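Local coordinates for protein GEO10716p1 (Drosophila melanogaster, PDB 7BTG) that probably removes phosphate from phosphorylated arginine residues of proteins, as an arginine phosphatase of the low molecular weight protein tyrosine phosphatase family, at residues Asn44-Pro49 with Thr64-Met70. The protein carries 1 engineered substitution. Residues are numbered along the deposited sequence.
With PO4 (phosphate ion), chain C.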
loop_
_atom_site.group_PDB
_atom_site.type_symbol
_atom_site.label_atom_id
_atom_site.label_comp_id
_atom_site.label_asym_id
_atom_site.label_seq_id
_atom_site.Cartn_x
_atom_site.Cartn_y
_atom_site.Cartn_z
ATOM N N ASN A 44 -3.424 -15.500 -1.297
ATOM C CA ASN A 44 -4.166 -15.161 -0.093
ATOM C C ASN A 44 -5.480 -14.441 -0.396
ATOM O O ASN A 44 -6.004 -13.736 0.473
ATOM C CB ASN A 44 -3.283 -14.322 0.828
ATOM C CG ASN A 44 -1.971 -15.027 1.182
ATOM O OD1 ASN A 44 -0.939 -14.836 0.528
ATOM N ND2 ASN A 44 -2.006 -15.840 2.228
ATOM N N VAL A 45 -6.028 -14.622 -1.604
ATOM C CA VAL A 45 -7.258 -13.931 -2.007
ATOM C C VAL A 45 -8.449 -14.449 -1.206
ATOM O O VAL A 45 -8.500 -15.618 -0.812
ATOM C CB VAL A 45 -7.478 -14.109 -3.523
ATOM C CG1 VAL A 45 -8.935 -13.808 -3.944
ATOM C CG2 VAL A 45 -6.520 -13.230 -4.280
ATOM N N GLY A 46 -9.421 -13.566 -0.960
ATOM C CA GLY A 46 -10.649 -13.919 -0.267
ATOM C C GLY A 46 -10.530 -14.050 1.239
ATOM O O GLY A 46 -11.554 -14.265 1.911
ATOM N N LEU A 47 -9.321 -13.948 1.785
ATOM C CA LEU A 47 -9.064 -14.041 3.216
ATOM C C LEU A 47 -8.787 -12.657 3.797
ATOM O O LEU A 47 -8.643 -11.666 3.073
ATOM C CB LEU A 47 -7.876 -14.968 3.481
ATOM C CG LEU A 47 -7.916 -16.256 2.659
ATOM C CD1 LEU A 47 -6.584 -16.981 2.735
ATOM C CD2 LEU A 47 -9.062 -17.161 3.118
ATOM N N GLU A 48 -8.706 -12.601 5.119
ATOM C CA GLU A 48 -8.421 -11.392 5.880
ATOM C C GLU A 48 -6.922 -11.233 6.078
ATOM O O GLU A 48 -6.169 -12.206 5.962
ATOM C CB GLU A 48 -9.129 -11.450 7.241
ATOM C CG GLU A 48 -10.629 -11.175 7.178
ATOM C CD GLU A 48 -11.185 -10.613 8.476
ATOM O OE1 GLU A 48 -10.949 -11.223 9.542
ATOM O OE2 GLU A 48 -11.870 -9.567 8.427
ATOM N N PRO A 49 -6.446 -10.021 6.404
ATOM C CA PRO A 49 -4.998 -9.815 6.527
ATOM C C PRO A 49 -4.400 -10.771 7.538
ATOM O O PRO A 49 -5.063 -11.202 8.482
ATOM C CB PRO A 49 -4.880 -8.362 6.995
ATOM C CG PRO A 49 -6.135 -7.716 6.481
ATOM C CD PRO A 49 -7.184 -8.770 6.662
ATOM N N THR A 64 -8.276 -3.634 10.599
ATOM C CA THR A 64 -8.578 -3.819 9.193
ATOM C C THR A 64 -9.550 -4.973 9.021
ATOM O O THR A 64 -9.441 -6.014 9.679
ATOM C CB THR A 64 -7.341 -4.076 8.359
ATOM O OG1 THR A 64 -7.750 -4.578 7.080
ATOM C CG2 THR A 64 -6.429 -5.094 9.035
ATOM N N ASN A 65 -10.486 -4.754 8.099
ATOM C CA ASN A 65 -11.540 -5.664 7.657
ATOM C C ASN A 65 -11.160 -6.478 6.420
ATOM O O ASN A 65 -11.822 -7.481 6.112
ATOM C CB ASN A 65 -12.769 -4.820 7.313
ATOM C CG ASN A 65 -12.375 -3.512 6.603
ATOM O OD1 ASN A 65 -11.356 -2.873 6.951
ATOM N ND2 ASN A 65 -13.177 -3.102 5.634
ATOM N N HIS A 66 -10.086 -6.079 5.751
ATOM C CA HIS A 66 -9.935 -6.182 4.304
ATOM C C HIS A 66 -9.836 -7.625 3.831
ATOM O O HIS A 66 -9.063 -8.416 4.373
ATOM C CB HIS A 66 -8.678 -5.401 3.897
ATOM C CG HIS A 66 -8.342 -5.482 2.444
ATOM N ND1 HIS A 66 -8.935 -4.672 1.503
ATOM C CD2 HIS A 66 -7.454 -6.255 1.774
ATOM C CE1 HIS A 66 -8.434 -4.945 0.312
ATOM N NE2 HIS A 66 -7.531 -5.898 0.449
ATOM N N LEU A 67 -10.612 -7.967 2.811
ATOM C CA LEU A 67 -10.464 -9.251 2.139
ATOM C C LEU A 67 -9.440 -9.127 1.012
ATOM O O LEU A 67 -9.552 -8.233 0.167
ATOM C CB LEU A 67 -11.808 -9.718 1.576
ATOM C CG LEU A 67 -12.961 -10.058 2.529
ATOM C CD1 LEU A 67 -14.279 -10.200 1.766
ATOM C CD2 LEU A 67 -12.672 -11.311 3.327
ATOM N N GLY A 68 -8.478 -10.048 0.974
ATOM C CA GLY A 68 -7.506 -10.055 -0.106
ATOM C C GLY A 68 -8.161 -10.143 -1.469
ATOM O O GLY A 68 -9.072 -10.952 -1.661
ATOM N N ARG A 69 -7.758 -9.290 -2.407
ATOM C CA ARG A 69 -8.317 -9.318 -3.751
ATOM C C ARG A 69 -7.217 -9.030 -4.764
ATOM O O ARG A 69 -6.158 -8.487 -4.439
ATOM C CB ARG A 69 -9.477 -8.314 -3.933
ATOM C CG ARG A 69 -9.040 -6.842 -3.979
ATOM C CD ARG A 69 -10.220 -5.912 -4.234
ATOM N NE ARG A 69 -9.826 -4.508 -4.392
ATOM C CZ ARG A 69 -9.413 -3.974 -5.543
ATOM N NH1 ARG A 69 -9.322 -4.730 -6.637
ATOM N NH2 ARG A 69 -9.086 -2.683 -5.607
ATOM N N MET A 70 -7.478 -9.424 -6.004
ATOM C CA MET A 70 -6.561 -9.134 -7.087
ATOM C C MET A 70 -6.795 -7.720 -7.577
ATOM O O MET A 70 -7.910 -7.205 -7.516
ATOM C CB MET A 70 -6.768 -10.099 -8.249
ATOM C CG MET A 70 -6.497 -11.549 -7.940
ATOM S SD MET A 70 -4.800 -12.050 -8.314
ATOM C CE MET A 70 -4.261 -10.784 -9.452
HETATM P P PO4 C . -11.920 -2.371 2.569
HETATM O O1 PO4 C . -12.625 -1.043 2.749
HETATM O O2 PO4 C . -11.005 -2.665 3.744
HETATM O O3 PO4 C . -12.962 -3.458 2.499
HETATM O O4 PO4 C . -11.193 -2.351 1.229
#
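Two backbone hydrogen bonds join these loops, both made by Gly-68. Gly-46 N donates to Gly-68 O at 2.7 Å, and Gly-68 N donates to Leu-47 O at 2.7 Å. Both are nearly straight. Leu-47 O also receives a CA-H...O contact from Leu-67 CA at 3.2 Å, and Glu-48 CA makes another to His-66 O at 3.4 Å. The type II beta turn from Asn-44 to Leu-47 presents the groups that pair with Gly-68. A CB on Gly-68 would clash with Asn-44 O, so the close fit depends on its missing side chain. Within 64-70, Thr-64 OG1 accepts from His-66 N at 3.1 Å, an ST turn. His-66 ND1 donates to O4 of a phosphate ion, probably from the crystallisation liquor, at 3.2 Å. His-66 NE2 is hydrogen-bonded to Asn-10 OD1. Arg-69 points its CB away and forms salt bridges with Asp-36 and Asp-75. Packing flanks this pairing. Pro-49 CD lies 3.0 Å from His-66 O, and Val-45 CG2 meets Met-70 CG at 4.0 Å. The contact bridges the loops before and after helix 51-58, which follows edge strand 34-39 of the parallel sheet in this low molecular weight phosphatase fold. Pro-49 and His-66 also touch helix 13-27.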